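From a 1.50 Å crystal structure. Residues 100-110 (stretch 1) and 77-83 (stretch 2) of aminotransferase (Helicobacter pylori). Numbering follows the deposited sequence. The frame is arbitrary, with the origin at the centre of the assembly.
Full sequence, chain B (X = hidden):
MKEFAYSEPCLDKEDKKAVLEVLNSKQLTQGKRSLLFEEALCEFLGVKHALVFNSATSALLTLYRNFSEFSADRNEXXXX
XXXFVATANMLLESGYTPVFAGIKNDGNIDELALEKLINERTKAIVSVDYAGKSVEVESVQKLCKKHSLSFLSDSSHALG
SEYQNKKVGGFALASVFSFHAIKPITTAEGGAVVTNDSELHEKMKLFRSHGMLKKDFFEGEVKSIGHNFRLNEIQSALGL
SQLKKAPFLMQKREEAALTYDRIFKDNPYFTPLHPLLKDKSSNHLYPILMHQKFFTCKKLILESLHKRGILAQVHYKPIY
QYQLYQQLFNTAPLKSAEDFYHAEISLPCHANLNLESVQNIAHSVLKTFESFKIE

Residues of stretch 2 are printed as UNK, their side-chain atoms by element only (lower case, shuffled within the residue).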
# COMPACT_ATOMS: atom_id res chain seq x y z
N PHE B 100 -27.06 3.48 2.55
CA PHE B 100 -26.94 2.71 3.79
C PHE B 100 -28.23 1.98 4.17
O PHE B 100 -29.29 2.60 4.28
CB PHE B 100 -26.47 3.61 4.94
CG PHE B 100 -25.07 4.14 4.74
CD1 PHE B 100 -24.85 5.47 4.42
CD2 PHE B 100 -23.99 3.27 4.81
CE1 PHE B 100 -23.53 5.94 4.20
CE2 PHE B 100 -22.67 3.73 4.61
CZ PHE B 100 -22.45 5.07 4.31
N ALA B 101 -28.12 0.66 4.36
CA ALA B 101 -29.24 -0.19 4.76
C ALA B 101 -29.32 -0.32 6.27
O ALA B 101 -28.33 -0.13 6.97
CB ALA B 101 -29.09 -1.58 4.14
N GLY B 102 -30.49 -0.71 6.76
CA GLY B 102 -30.60 -1.10 8.16
C GLY B 102 -29.80 -2.36 8.46
O GLY B 102 -29.41 -3.12 7.56
N ILE B 103 -29.55 -2.58 9.75
CA ILE B 103 -28.83 -3.75 10.21
C ILE B 103 -29.68 -4.54 11.21
O ILE B 103 -30.75 -4.10 11.64
CB ILE B 103 -27.47 -3.39 10.84
CG1 ILE B 103 -27.66 -2.50 12.08
CG2 ILE B 103 -26.53 -2.72 9.82
CD1 ILE B 103 -26.64 -2.82 13.17
N LYS B 104 -29.18 -5.72 11.58
CA LYS B 104 -29.86 -6.58 12.54
C LYS B 104 -29.21 -6.53 13.91
O LYS B 104 -28.17 -5.89 14.10
CB LYS B 104 -29.81 -8.01 12.02
CG LYS B 104 -30.49 -8.19 10.64
CD LYS B 104 -30.43 -9.62 10.14
CE LYS B 104 -28.99 -10.08 9.86
NZ LYS B 104 -29.00 -11.45 9.24
N ASN B 105 -29.81 -7.25 14.86
CA ASN B 105 -29.29 -7.27 16.21
C ASN B 105 -27.87 -7.81 16.33
O ASN B 105 -27.18 -7.51 17.30
CB ASN B 105 -30.23 -8.08 17.11
CG ASN B 105 -31.58 -7.42 17.29
OD1 ASN B 105 -31.67 -6.24 17.63
ND2 ASN B 105 -32.64 -8.18 17.05
N ASP B 106 -27.44 -8.58 15.34
CA ASP B 106 -26.09 -9.16 15.37
C ASP B 106 -25.06 -8.29 14.67
O ASP B 106 -23.91 -8.69 14.51
CB ASP B 106 -26.09 -10.59 14.80
CG ASP B 106 -26.53 -10.65 13.34
OD1 ASP B 106 -26.68 -9.60 12.68
OD2 ASP B 106 -26.72 -11.78 12.83
N GLY B 107 -25.47 -7.08 14.28
CA GLY B 107 -24.56 -6.15 13.61
C GLY B 107 -24.50 -6.27 12.10
O GLY B 107 -23.95 -5.38 11.44
N ASN B 108 -25.06 -7.35 11.55
CA ASN B 108 -24.98 -7.57 10.10
C ASN B 108 -26.07 -6.87 9.30
O ASN B 108 -27.16 -6.61 9.81
CB ASN B 108 -25.01 -9.07 9.79
CG ASN B 108 -23.64 -9.72 9.89
OD1 ASN B 108 -22.63 -9.03 9.89
ND2 ASN B 108 -23.60 -11.05 9.96
N ILE B 109 -25.77 -6.58 8.04
CA ILE B 109 -26.73 -5.91 7.17
C ILE B 109 -28.04 -6.72 7.15
O ILE B 109 -28.02 -7.94 7.15
CB ILE B 109 -26.11 -5.73 5.75
CG1 ILE B 109 -26.84 -4.66 4.92
CG2 ILE B 109 -26.06 -7.07 4.97
CD1 ILE B 109 -26.13 -4.33 3.60
N ASP B 110 -29.18 -6.01 7.17
CA ASP B 110 -30.48 -6.68 7.21
C ASP B 110 -30.91 -7.09 5.80
O ASP B 110 -31.35 -6.25 5.02
CB ASP B 110 -31.50 -5.74 7.86
CG ASP B 110 -32.88 -6.37 8.00
OD1 ASP B 110 -33.78 -5.66 8.52
OD2 ASP B 110 -33.05 -7.55 7.59
N UNK B 77 -24.34 2.14 -4.67
CA UNK B 77 -24.04 0.83 -4.12
C UNK B 77 -24.61 0.75 -2.73
O UNK B 77 -24.32 1.61 -1.90
c UNK B 77 -22.18 -0.66 -3.24
c UNK B 77 -22.08 0.27 -5.60
c UNK B 77 -20.63 -0.13 -5.82
c UNK B 77 -22.52 0.54 -4.14
N UNK B 78 -25.43 -0.27 -2.48
CA UNK B 78 -26.04 -0.44 -1.17
C UNK B 78 -25.01 -1.09 -0.27
O UNK B 78 -24.33 -2.03 -0.65
c UNK B 78 -29.45 -1.61 -2.57
c UNK B 78 -27.80 -1.69 0.09
c UNK B 78 -28.37 -0.64 -2.07
c UNK B 78 -27.28 -1.35 -1.28
N UNK B 79 -24.92 -0.58 0.96
CA UNK B 79 -23.99 -1.16 1.93
C UNK B 79 -24.45 -0.93 3.36
O UNK B 79 -25.54 -0.41 3.60
o UNK B 79 -21.61 -1.41 2.48
c UNK B 79 -22.53 -0.65 1.68
c UNK B 79 -22.42 0.84 2.00
N UNK B 80 -23.63 -1.35 4.32
CA UNK B 80 -23.98 -1.22 5.73
C UNK B 80 -23.30 -0.01 6.36
O UNK B 80 -22.14 0.29 6.03
c UNK B 80 -22.05 -2.81 6.31
o UNK B 80 -23.83 -2.27 7.92
c UNK B 80 -23.55 -2.47 6.52
N UNK B 81 -24.01 0.68 7.27
CA UNK B 81 -23.37 1.78 8.00
C UNK B 81 -22.52 1.29 9.17
O UNK B 81 -21.81 2.08 9.75
c UNK B 81 -25.64 1.56 8.75
c UNK B 81 -25.43 0.52 7.64
c UNK B 81 -24.57 2.58 8.51
N UNK B 82 -22.65 0.01 9.53
CA UNK B 82 -21.87 -0.57 10.64
C UNK B 82 -20.71 -1.36 10.06
O UNK B 82 -20.76 -2.59 9.90
c UNK B 82 -23.87 -0.55 12.21
c UNK B 82 -21.92 -2.00 12.76
c UNK B 82 -23.36 0.72 12.96
c UNK B 82 -22.75 -1.42 11.61
N UNK B 83 -19.68 -0.60 9.68
CA UNK B 83 -18.43 -1.18 9.21
C UNK B 83 -17.34 -0.19 9.49
O UNK B 83 -17.63 0.96 9.88
c UNK B 83 -18.45 -1.45 7.70
o UNK B 83 -17.29 -2.20 7.37
O HOH W 1 -22.72 -4.40 9.26

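Position 77 carries four carbons, forked at the first, with one arm two carbons long. They are too far from stretch 1 to touch it, so the shape alone names it: Ile77, a strand residue that takes no part in the contact.

Position 78 repeats that pattern, four carbons forked at the first with one longer arm. One of them lies near Ala101 CB, and the pattern gives Ile78. The pair, Ile78 CG2 to Ala101 CB at 4.3 Å, is a loose apolar touch.

Position 79 has one carbon bearing one oxygen and one carbon, with a carbon near the Phe100 ring, the mark of Thr79. Its CG2 sits 3.9 Å from Phe100 CE2, on the same face of the sheet as the Phe100 side chain. Its OG1 is satisfied elsewhere in the structure. The backbone supplies the one direct hydrogen bond across the stretches: Ala101 N donates to Thr79 O at 2.9 Å and 168°, and Phe100 CA adds a CA-H...O contact to Thr79 O at 3.4 Å.

Position 80 again shows a carbon with one oxygen and one carbon. Although its CB points away from stretch 1, the oxygen comes near Ile103. This is Thr80, with OG1 3.3 Å from Ile103 CG2. The same OG1 donates to the water.

Position 81 has three carbons closing a ring onto the backbone nitrogen. They lie against Phe100 and Ile103, with one carbon near Ala101 O, and the closed ring can only be Pro81. Its CB meets Phe100 CD2 at 3.8 Å and its CD meets Ile103 CG2 at 4.1 Å. Pro81 CD also lies 3.0 Å from Ala101 O, an oxygen left without a partner in the model.

Position 82 has four carbons, forked at the first with one two-carbon arm, pointing toward stretch 1 and packed against Ile103: Ile82. Its CG1 packs 3.7 Å from Ile103 CD1. Its N donates to Thr80 OG1 at 3.0 Å, tying the loop to itself.

Position 83 has one carbon then one oxygen, clear of stretch 1. It is Ser83, and its OG is hydrogen-bonded elsewhere in the structure.

The contact starts as a single parallel bridge, Phe100 with Thr79, and continues as loop packing. Ile103 reaches Thr80, Pro81 and Ile82, while Ile109 CD1 approaches Thr79 C at 3.8 Å. Beyond the bridge, one water joins the two stretches, donating to both Ile82 O and Gly107 O at 2.7 Å and accepting from Thr80 OG1 at 2.8 Å. Gly107 closes a type I turn from Lys104, and its backbone angles call for glycine. The rule to read is economy: one direct hydrogen bond accompanies the single bridge, apolar side chains fill in beyond it, and a water spans the remaining polar gap.

Stretch 2 (77-83) IITTPIS
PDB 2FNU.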